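Local coordinates for protein trichomaglin (Trichosanthes lepiniana, PDB 1SGL) that probably cleaves single-stranded RNA as an S-like ribonuclease of the T2 family, a plant hydrolase with seven disulfide bonds, at residues A[110-115]-A[183-188]; A[8-13]-A[121-126]; A[130-135]-A[177-182]. One frame throughout, in Å; residues are numbered along the deposited sequence.

Contact 1. Residues A[110-115]-A[183-188]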
loop_
_atom_site.group_PDB
_atom_site.type_symbol
_atom_site.label_atom_id
_atom_site.label_comp_id
_atom_site.label_asym_id
_atom_site.label_seq_id
_atom_site.Cartn_x
_atom_site.Cartn_y
_atom_site.Cartn_z
ATOM N N SER A 110 -18.191 -2.764 -3.306
ATOM C CA SER A 110 -19.463 -2.197 -3.736
ATOM C C SER A 110 -20.460 -2.431 -2.608
ATOM O O SER A 110 -20.384 -3.445 -1.913
ATOM C CB SER A 110 -19.952 -2.893 -5.007
ATOM O OG SER A 110 -21.217 -2.389 -5.396
ATOM N N PRO A 111 -21.422 -1.510 -2.418
ATOM C CA PRO A 111 -21.679 -0.269 -3.154
ATOM C C PRO A 111 -20.997 0.985 -2.596
ATOM O O PRO A 111 -21.282 2.094 -3.044
ATOM C CB PRO A 111 -23.188 -0.155 -3.074
ATOM C CG PRO A 111 -23.423 -0.568 -1.649
ATOM C CD PRO A 111 -22.547 -1.809 -1.513
ATOM N N VAL A 112 -20.119 0.827 -1.611
ATOM C CA VAL A 112 -19.434 1.989 -1.052
ATOM C C VAL A 112 -18.549 2.562 -2.154
ATOM O O VAL A 112 -18.425 3.774 -2.302
ATOM C CB VAL A 112 -18.559 1.608 0.165
ATOM C CG1 VAL A 112 -18.021 2.863 0.819
ATOM C CG2 VAL A 112 -19.373 0.788 1.159
ATOM N N ILE A 113 -17.929 1.668 -2.913
ATOM C CA ILE A 113 -17.081 2.044 -4.037
ATOM C C ILE A 113 -17.697 1.357 -5.249
ATOM O O ILE A 113 -17.824 0.136 -5.272
ATOM C CB ILE A 113 -15.627 1.539 -3.867
ATOM C CG1 ILE A 113 -14.964 2.251 -2.684
ATOM C CG2 ILE A 113 -14.841 1.770 -5.156
ATOM C CD1 ILE A 113 -13.531 1.840 -2.441
ATOM N N LYS A 114 -18.093 2.137 -6.246
ATOM C CA LYS A 114 -18.712 1.562 -7.436
ATOM C C LYS A 114 -17.892 1.754 -8.703
ATOM O O LYS A 114 -17.818 2.853 -9.240
ATOM C CB LYS A 114 -20.102 2.165 -7.655
ATOM C CG LYS A 114 -21.089 1.908 -6.524
ATOM C CD LYS A 114 -22.452 2.509 -6.845
ATOM C CE LYS A 114 -23.433 2.317 -5.698
ATOM N NZ LYS A 114 -24.794 2.818 -6.054
ATOM N N GLY A 115 -17.275 0.679 -9.173
ATOM C CA GLY A 115 -16.502 0.763 -10.396
ATOM C C GLY A 115 -15.037 1.134 -10.283
ATOM O O GLY A 115 -14.592 1.723 -9.293
ATOM N N PHE A 183 -9.733 2.756 7.736
ATOM C CA PHE A 183 -10.741 3.804 7.541
ATOM C C PHE A 183 -12.158 3.236 7.667
ATOM O O PHE A 183 -12.378 2.055 7.384
ATOM C CB PHE A 183 -10.619 4.421 6.133
ATOM C CG PHE A 183 -9.282 5.040 5.837
ATOM C CD1 PHE A 183 -8.235 4.268 5.343
ATOM C CD2 PHE A 183 -9.076 6.402 6.036
ATOM C CE1 PHE A 183 -6.998 4.843 5.043
ATOM C CE2 PHE A 183 -7.847 6.990 5.744
ATOM C CZ PHE A 183 -6.805 6.210 5.244
ATOM N N ASP A 184 -13.123 4.064 8.071
ATOM C CA ASP A 184 -14.499 3.575 8.147
ATOM C C ASP A 184 -15.177 3.763 6.787
ATOM O O ASP A 184 -14.541 4.223 5.837
ATOM C CB ASP A 184 -15.311 4.268 9.256
ATOM C CG ASP A 184 -15.375 5.770 9.109
ATOM O OD1 ASP A 184 -15.342 6.294 7.979
ATOM O OD2 ASP A 184 -15.477 6.438 10.153
ATOM N N LYS A 185 -16.452 3.390 6.688
ATOM C CA LYS A 185 -17.190 3.511 5.430
ATOM C C LYS A 185 -17.203 4.936 4.900
ATOM O O LYS A 185 -17.349 5.144 3.701
ATOM C CB LYS A 185 -18.636 3.042 5.594
ATOM C CG LYS A 185 -18.804 1.608 6.057
ATOM C CD LYS A 185 -18.331 0.621 5.020
ATOM C CE LYS A 185 -18.617 -0.808 5.462
ATOM N NZ LYS A 185 -20.074 -1.114 5.541
ATOM N N ASP A 186 -17.073 5.914 5.792
ATOM C CA ASP A 186 -17.058 7.319 5.386
ATOM C C ASP A 186 -15.633 7.786 5.082
ATOM O O ASP A 186 -15.373 8.973 4.910
ATOM C CB ASP A 186 -17.674 8.205 6.476
ATOM C CG ASP A 186 -19.194 8.126 6.509
ATOM O OD1 ASP A 186 -19.804 8.801 7.363
ATOM O OD2 ASP A 186 -19.781 7.394 5.682
ATOM N N PHE A 187 -14.712 6.835 5.030
ATOM C CA PHE A 187 -13.325 7.130 4.726
ATOM C C PHE A 187 -12.630 8.040 5.718
ATOM O O PHE A 187 -11.747 8.804 5.352
ATOM C CB PHE A 187 -13.223 7.688 3.308
ATOM C CG PHE A 187 -13.612 6.692 2.255
ATOM C CD1 PHE A 187 -12.778 5.619 1.957
ATOM C CD2 PHE A 187 -14.841 6.780 1.615
ATOM C CE1 PHE A 187 -13.168 4.642 1.038
ATOM C CE2 PHE A 187 -15.241 5.809 0.692
ATOM C CZ PHE A 187 -14.403 4.737 0.406
ATOM N N LYS A 188 -13.049 7.975 6.975
ATOM C CA LYS A 188 -12.390 8.746 8.016
ATOM C C LYS A 188 -11.440 7.764 8.698
ATOM O O LYS A 188 -11.767 6.585 8.857
ATOM C CB LYS A 188 -13.397 9.289 9.035
ATOM C CG LYS A 188 -13.997 10.636 8.657
ATOM C CD LYS A 188 -14.739 10.579 7.329
ATOM C CE LYS A 188 -15.172 11.975 6.879
ATOM N NZ LYS A 188 -15.927 11.948 5.593
#

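Contact 2. Residues A[8-13]-A[121-126]. With SO4 (sulfate ion), chain C.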
loop_
_atom_site.group_PDB
_atom_site.type_symbol
_atom_site.label_atom_id
_atom_site.label_comp_id
_atom_site.label_asym_id
_atom_site.label_seq_id
_atom_site.Cartn_x
_atom_site.Cartn_y
_atom_site.Cartn_z
ATOM N N PHE A 8 -12.078 -0.230 5.929
ATOM C CA PHE A 8 -11.234 -0.407 4.761
ATOM C C PHE A 8 -9.785 -0.370 5.245
ATOM O O PHE A 8 -9.455 0.299 6.232
ATOM C CB PHE A 8 -11.428 0.734 3.759
ATOM C CG PHE A 8 -12.668 0.621 2.924
ATOM C CD1 PHE A 8 -13.729 1.500 3.112
ATOM C CD2 PHE A 8 -12.766 -0.352 1.933
ATOM C CE1 PHE A 8 -14.880 1.413 2.315
ATOM C CE2 PHE A 8 -13.902 -0.451 1.134
ATOM C CZ PHE A 8 -14.961 0.433 1.324
ATOM N N ILE A 9 -8.924 -1.104 4.559
ATOM C CA ILE A 9 -7.518 -1.103 4.883
ATOM C C ILE A 9 -6.758 -0.636 3.649
ATOM O O ILE A 9 -6.980 -1.147 2.541
ATOM C CB ILE A 9 -6.996 -2.505 5.246
ATOM C CG1 ILE A 9 -7.758 -3.058 6.452
ATOM C CG2 ILE A 9 -5.494 -2.432 5.559
ATOM C CD1 ILE A 9 -7.349 -4.460 6.829
ATOM N N LEU A 10 -5.887 0.351 3.841
ATOM C CA LEU A 10 -5.040 0.870 2.773
ATOM C C LEU A 10 -3.650 0.339 3.089
ATOM O O LEU A 10 -3.025 0.762 4.058
ATOM C CB LEU A 10 -5.013 2.401 2.767
ATOM C CG LEU A 10 -4.017 3.057 1.792
ATOM C CD1 LEU A 10 -4.325 2.654 0.358
ATOM C CD2 LEU A 10 -4.084 4.575 1.941
ATOM N N ALA A 11 -3.182 -0.599 2.277
ATOM C CA ALA A 11 -1.878 -1.210 2.470
ATOM C C ALA A 11 -0.791 -0.499 1.674
ATOM O O ALA A 11 -0.919 -0.305 0.462
ATOM C CB ALA A 11 -1.939 -2.675 2.071
ATOM N N LEU A 12 0.273 -0.108 2.364
ATOM C CA LEU A 12 1.399 0.573 1.737
ATOM C C LEU A 12 2.648 -0.275 1.917
ATOM O O LEU A 12 2.807 -0.942 2.935
ATOM C CB LEU A 12 1.635 1.941 2.375
ATOM C CG LEU A 12 0.466 2.927 2.397
ATOM C CD1 LEU A 12 0.935 4.238 3.033
ATOM C CD2 LEU A 12 -0.045 3.171 0.983
ATOM N N GLN A 13 3.531 -0.245 0.925
ATOM C CA GLN A 13 4.763 -1.013 0.978
ATOM C C GLN A 13 5.974 -0.105 0.972
ATOM O O GLN A 13 5.980 0.917 0.290
ATOM C CB GLN A 13 4.845 -1.959 -0.222
ATOM C CG GLN A 13 3.802 -3.053 -0.178
ATOM C CD GLN A 13 4.026 -4.126 -1.210
ATOM O OE1 GLN A 13 3.221 -5.050 -1.331
ATOM N NE2 GLN A 13 5.123 -4.021 -1.964
ATOM N N LYS A 121 -9.593 6.430 -7.937
ATOM C CA LYS A 121 -9.724 7.811 -7.502
ATOM C C LYS A 121 -9.696 7.894 -5.977
ATOM O O LYS A 121 -8.971 8.703 -5.407
ATOM C CB LYS A 121 -11.035 8.401 -8.002
ATOM C CG LYS A 121 -11.285 9.814 -7.530
ATOM C CD LYS A 121 -12.624 10.316 -8.044
ATOM C CE LYS A 121 -12.869 11.759 -7.633
ATOM N NZ LYS A 121 -14.170 12.264 -8.153
ATOM N N LYS A 122 -10.492 7.054 -5.323
ATOM C CA LYS A 122 -10.557 7.054 -3.864
ATOM C C LYS A 122 -9.250 6.608 -3.224
ATOM O O LYS A 122 -8.802 7.183 -2.235
ATOM C CB LYS A 122 -11.672 6.135 -3.371
ATOM C CG LYS A 122 -12.356 6.669 -2.133
ATOM C CD LYS A 122 -13.175 7.898 -2.511
ATOM C CE LYS A 122 -13.508 8.753 -1.307
ATOM N NZ LYS A 122 -12.276 9.349 -0.720
ATOM N N THR A 123 -8.647 5.567 -3.778
ATOM C CA THR A 123 -7.400 5.069 -3.230
ATOM C C THR A 123 -6.304 6.134 -3.305
ATOM O O THR A 123 -5.563 6.334 -2.347
ATOM C CB THR A 123 -6.954 3.795 -3.960
ATOM O OG1 THR A 123 -7.951 2.773 -3.783
ATOM C CG2 THR A 123 -5.622 3.301 -3.400
ATOM N N LEU A 124 -6.216 6.830 -4.435
ATOM C CA LEU A 124 -5.210 7.877 -4.599
ATOM C C LEU A 124 -5.488 9.085 -3.699
ATOM O O LEU A 124 -4.562 9.675 -3.136
ATOM C CB LEU A 124 -5.141 8.316 -6.065
ATOM C CG LEU A 124 -4.457 7.295 -6.984
ATOM C CD1 LEU A 124 -4.626 7.701 -8.440
ATOM C CD2 LEU A 124 -2.976 7.207 -6.625
ATOM N N LYS A 125 -6.758 9.450 -3.558
ATOM C CA LYS A 125 -7.120 10.581 -2.710
ATOM C C LYS A 125 -6.691 10.323 -1.275
ATOM O O LYS A 125 -6.119 11.197 -0.629
ATOM C CB LYS A 125 -8.632 10.829 -2.740
ATOM C CG LYS A 125 -9.145 11.448 -4.029
ATOM C CD LYS A 125 -10.681 11.539 -4.050
ATOM C CE LYS A 125 -11.223 12.463 -2.961
ATOM N NZ LYS A 125 -10.891 12.024 -1.570
ATOM N N LEU A 126 -6.974 9.121 -0.777
ATOM C CA LEU A 126 -6.610 8.774 0.590
ATOM C C LEU A 126 -5.104 8.790 0.795
ATOM O O LEU A 126 -4.626 9.250 1.823
ATOM C CB LEU A 126 -7.164 7.397 0.965
ATOM C CG LEU A 126 -8.683 7.328 1.135
ATOM C CD1 LEU A 126 -9.091 5.906 1.487
ATOM C CD2 LEU A 126 -9.116 8.295 2.220
HETATM S S SO4 C . 4.155 -6.213 -5.582
HETATM O O1 SO4 C . 4.006 -5.984 -4.132
HETATM O O2 SO4 C . 5.515 -6.708 -5.855
HETATM O O3 SO4 C . 3.941 -4.950 -6.312
HETATM O O4 SO4 C . 3.164 -7.208 -6.020
#

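Contact 3. Residues A[130-135]-A[177-182]. With SO4 (sulfate ion), chain D.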
loop_
_atom_site.group_PDB
_atom_site.type_symbol
_atom_site.label_atom_id
_atom_site.label_comp_id
_atom_site.label_asym_id
_atom_site.label_seq_id
_atom_site.Cartn_x
_atom_site.Cartn_y
_atom_site.Cartn_z
ATOM N N TYR A 130 -3.814 11.691 3.439
ATOM C CA TYR A 130 -3.220 11.212 4.684
ATOM C C TYR A 130 -1.863 10.636 4.311
ATOM O O TYR A 130 -1.611 9.447 4.465
ATOM C CB TYR A 130 -4.108 10.136 5.314
ATOM C CG TYR A 130 -5.515 10.619 5.602
ATOM C CD1 TYR A 130 -6.589 10.197 4.825
ATOM C CD2 TYR A 130 -5.766 11.517 6.640
ATOM C CE1 TYR A 130 -7.877 10.651 5.070
ATOM C CE2 TYR A 130 -7.057 11.981 6.895
ATOM C CZ TYR A 130 -8.103 11.541 6.106
ATOM O OH TYR A 130 -9.377 11.982 6.355
ATOM N N ASN A 131 -0.985 11.504 3.824
ATOM C CA ASN A 131 0.326 11.082 3.362
ATOM C C ASN A 131 1.347 10.737 4.443
ATOM O O ASN A 131 1.911 11.619 5.099
ATOM C CB ASN A 131 0.902 12.148 2.435
ATOM C CG ASN A 131 2.029 11.619 1.592
ATOM O OD1 ASN A 131 3.017 11.103 2.110
ATOM N ND2 ASN A 131 1.887 11.732 0.276
ATOM N N VAL A 132 1.612 9.443 4.594
ATOM C CA VAL A 132 2.564 9.001 5.590
ATOM C C VAL A 132 3.994 9.420 5.252
ATOM O O VAL A 132 4.773 9.705 6.155
ATOM C CB VAL A 132 2.504 7.469 5.791
ATOM C CG1 VAL A 132 1.081 7.058 6.178
ATOM C CG2 VAL A 132 2.942 6.754 4.522
ATOM N N ASP A 133 4.342 9.473 3.967
ATOM C CA ASP A 133 5.701 9.861 3.598
ATOM C C ASP A 133 6.020 11.268 4.111
ATOM O O ASP A 133 7.096 11.507 4.672
ATOM C CB ASP A 133 5.896 9.795 2.081
ATOM C CG ASP A 133 5.820 8.370 1.546
ATOM O OD1 ASP A 133 6.567 7.501 2.042
ATOM O OD2 ASP A 133 5.010 8.122 0.630
ATOM N N LYS A 134 5.072 12.184 3.933
ATOM C CA LYS A 134 5.237 13.564 4.381
ATOM C C LYS A 134 5.351 13.638 5.911
ATOM O O LYS A 134 6.145 14.410 6.447
ATOM C CB LYS A 134 4.057 14.410 3.902
ATOM C CG LYS A 134 4.262 15.905 4.073
ATOM C CD LYS A 134 5.332 16.435 3.120
ATOM C CE LYS A 134 5.327 17.965 3.068
ATOM N NZ LYS A 134 6.141 18.502 1.925
ATOM N N ALA A 135 4.559 12.831 6.609
ATOM C CA ALA A 135 4.602 12.804 8.064
ATOM C C ALA A 135 5.987 12.381 8.549
ATOM O O ALA A 135 6.590 13.052 9.391
ATOM C CB ALA A 135 3.557 11.852 8.599
ATOM N N GLN A 177 8.273 -3.638 6.204
ATOM C CA GLN A 177 7.792 -4.074 4.902
ATOM C C GLN A 177 6.540 -3.347 4.471
ATOM O O GLN A 177 6.441 -2.886 3.340
ATOM C CB GLN A 177 7.472 -5.570 4.889
ATOM C CG GLN A 177 8.654 -6.492 4.991
ATOM C CD GLN A 177 8.231 -7.950 4.940
ATOM O OE1 GLN A 177 7.335 -8.377 5.672
ATOM N NE2 GLN A 177 8.876 -8.720 4.076
ATOM N N LYS A 178 5.580 -3.263 5.380
ATOM C CA LYS A 178 4.305 -2.653 5.070
ATOM C C LYS A 178 3.766 -1.801 6.209
ATOM O O LYS A 178 4.085 -2.012 7.377
ATOM C CB LYS A 178 3.292 -3.759 4.757
ATOM C CG LYS A 178 3.823 -4.817 3.801
ATOM C CD LYS A 178 3.034 -6.132 3.874
ATOM C CE LYS A 178 1.615 -5.997 3.336
ATOM N NZ LYS A 178 0.765 -5.118 4.176
ATOM N N LEU A 179 2.937 -0.838 5.845
ATOM C CA LEU A 179 2.302 0.036 6.806
ATOM C C LEU A 179 0.885 0.176 6.288
ATOM O O LEU A 179 0.678 0.546 5.133
ATOM C CB LEU A 179 3.002 1.398 6.860
ATOM C CG LEU A 179 2.451 2.371 7.912
ATOM C CD1 LEU A 179 3.493 3.440 8.223
ATOM C CD2 LEU A 179 1.153 3.002 7.415
ATOM N N SER A 180 -0.088 -0.141 7.137
ATOM C CA SER A 180 -1.482 -0.058 6.743
ATOM C C SER A 180 -2.268 0.953 7.559
ATOM O O SER A 180 -2.032 1.113 8.757
ATOM C CB SER A 180 -2.143 -1.429 6.884
ATOM O OG SER A 180 -1.432 -2.416 6.153
ATOM N N LEU A 181 -3.197 1.637 6.900
ATOM C CA LEU A 181 -4.061 2.597 7.573
ATOM C C LEU A 181 -5.481 2.050 7.474
ATOM O O LEU A 181 -5.855 1.431 6.473
ATOM C CB LEU A 181 -3.992 3.985 6.915
ATOM C CG LEU A 181 -2.658 4.741 6.931
ATOM C CD1 LEU A 181 -2.810 6.049 6.173
ATOM C CD2 LEU A 181 -2.220 5.003 8.356
ATOM N N CYS A 182 -6.269 2.269 8.514
ATOM C CA CYS A 182 -7.640 1.787 8.522
ATOM C C CYS A 182 -8.610 2.968 8.417
ATOM O O CYS A 182 -8.322 4.062 8.908
ATOM C CB CYS A 182 -7.858 0.939 9.786
ATOM S SG CYS A 182 -6.761 -0.527 9.734
HETATM S S SO4 D . -2.303 -6.409 6.928
HETATM O O1 SO4 D . -1.755 -7.626 6.297
HETATM O O2 SO4 D . -2.439 -5.340 5.915
HETATM O O3 SO4 D . -1.376 -5.973 7.993
HETATM O O4 SO4 D . -3.629 -6.705 7.506
#

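Contact 1. Residues A[110-115]-A[183-188]
Val112 and Ile113 meet the outer end of the Phe187 ring. CG1 of Ile113 comes in near the ring plane, at the edge, 4.0 Å from CZ of Phe187. CG1 of Val112 approaches obliquely and lies 4.1 Å from CE2 of Phe187. The two branches of Val112 divide the work: CG1, anti to the backbone N (chi1 -172°), also rests 3.7 Å from the carbonyl O of Lys185, while CG2 touches CD of Lys185, the two side chains crossing at about a right angle. No hydrogen bond links the two segments, so the join rests on van der Waals contact, mostly between apolar groups, and is only partly buried.

Behind this first shell, a type I turn from Asp184 to Phe187 places the ring. Phe187 N donates to Asp184 O at 2.7 Å, and Lys188 N reaches Asp184 OD1 at 3.0 Å in a nearly straight bond (171°) that comes from above the carboxylate plane. Asp184 OD2 has a partner of its own, a salt bridge with Arg190. Phe8 lays its ring almost parallel to that of Phe187, and Lys122 makes a cation-pi contact with Phe187. The arrangement is that of a beta hairpin, strand 176-184 turning into strand 189-190, whose aromatic turn residue packs on the loop leading into helix 116-129.

Contact 2. Residues A[8-13]-A[121-126]
Leu10 provides the strand's side of the apolar contact, and its two methyls reach different residues of helix 116-129. CD1 lies 4.0 Å from CG2 of Thr123, the two side chains meeting at a slant, and CD2 lies 4.3 Å from CB of Leu126. With CG anti to the backbone N (chi1 173°), the leucine fork extends from the strand to the helix. CG2 of Thr123 is likewise anti to its own N, which turns the methyl to Leu10. Phe183 of the adjacent strand 176-184 touches both Leu10 and Leu126, and Ile42 and Leu45 of strand 40-47 lie against Thr123.

Polar bonds run within each element or to its neighbours, none across the contact. Thr123 OG1 bonds to Tyr119 O, one helical turn back, which gives this buried hydroxyl a partner. Leu10 shares backbone hydrogen bonds with Leu181, and Leu126 N donates to Lys122 O at 3.0 Å.

At the far end of the strand, Gln13 NE2 makes a weak hydrogen bond to O1 of a sulfate, 3.1 Å long and bent to 134°; Tyr82 N also binds this ion, which probably came from the crystallisation liquor.

The contact between residues 8-13 and 121-126 is thus made by aliphatic carbons, with no hydrogen bond across it, so their spacing probably depends on shape and burial.

Contact 3. Residues A[130-135]-A[177-182]
Tyr130 meets Leu181 with its backbone as well as its side chain: its carbonyl O lies 4.0 Å from CD1 of Leu181, and its CB lies 4.4 Å from the same methyl, while its ring leads on past Leu181 to Phe183, farther along the strand. Leu181 CD1 thus sits against a short link between two helices, because Tyr130 is where the chain leaves helix 116-129 and Val132 is where helix 132-139 begins. Val132 completes the contact through a single branch. CG1, anti to the carbonyl carbon (chi1 -57°), touches CD1 of Leu181 at 4.0 Å and CD2 of Leu179 at 4.2 Å. The side chains of Val132 and Leu181 run past each other in opposite senses.

Asn131 is the N-cap of helix 132-139. Its OD1 accepts from Lys134 N at 3.0 Å, the donor standing 41° out of the carbonyl plane, a capping bond that probably steadies the first turn, on which Val132 sits. In the alpha-plus-beta fold of the T2 ribonucleases, helices pack on one face of the central antiparallel sheet; here Val158 of helix 151-162 and Pro166 also touch Leu179 and Leu181.

Ser180 and Lys178 belong to the other face. Ser180 OG lies 3.1 Å from O2 of a second sulfate, probably from the crystallisation liquor, and Lys178 NZ is 3.7 Å from the same sulfate O2. Lys167 and Arg46 hydrogen-bond to this ion, giving it a basic surrounding.

All three contacts reach one antiparallel sheet, in which strand 7-14 pairs with strand 176-184. Contacts 2 and 3 lie closest, their centres about 9 Å apart, and backbone bonds join their strands directly. Contact 1, at the end of strand 176-184, is centred about 11 Å from contact 2 and about 19 Å from contact 3, with which it shares that strand. Helices 116-129 and 132-139 follow each other in the chain and serve contacts 2 and 3 in turn. Along the sequence contact 2 closes before contact 3 opens, contact 3 is nested within contact 1, and contacts 1 and 2 interleave. Distant parts of the chain are thereby gathered around the central sheet within one T2 family region.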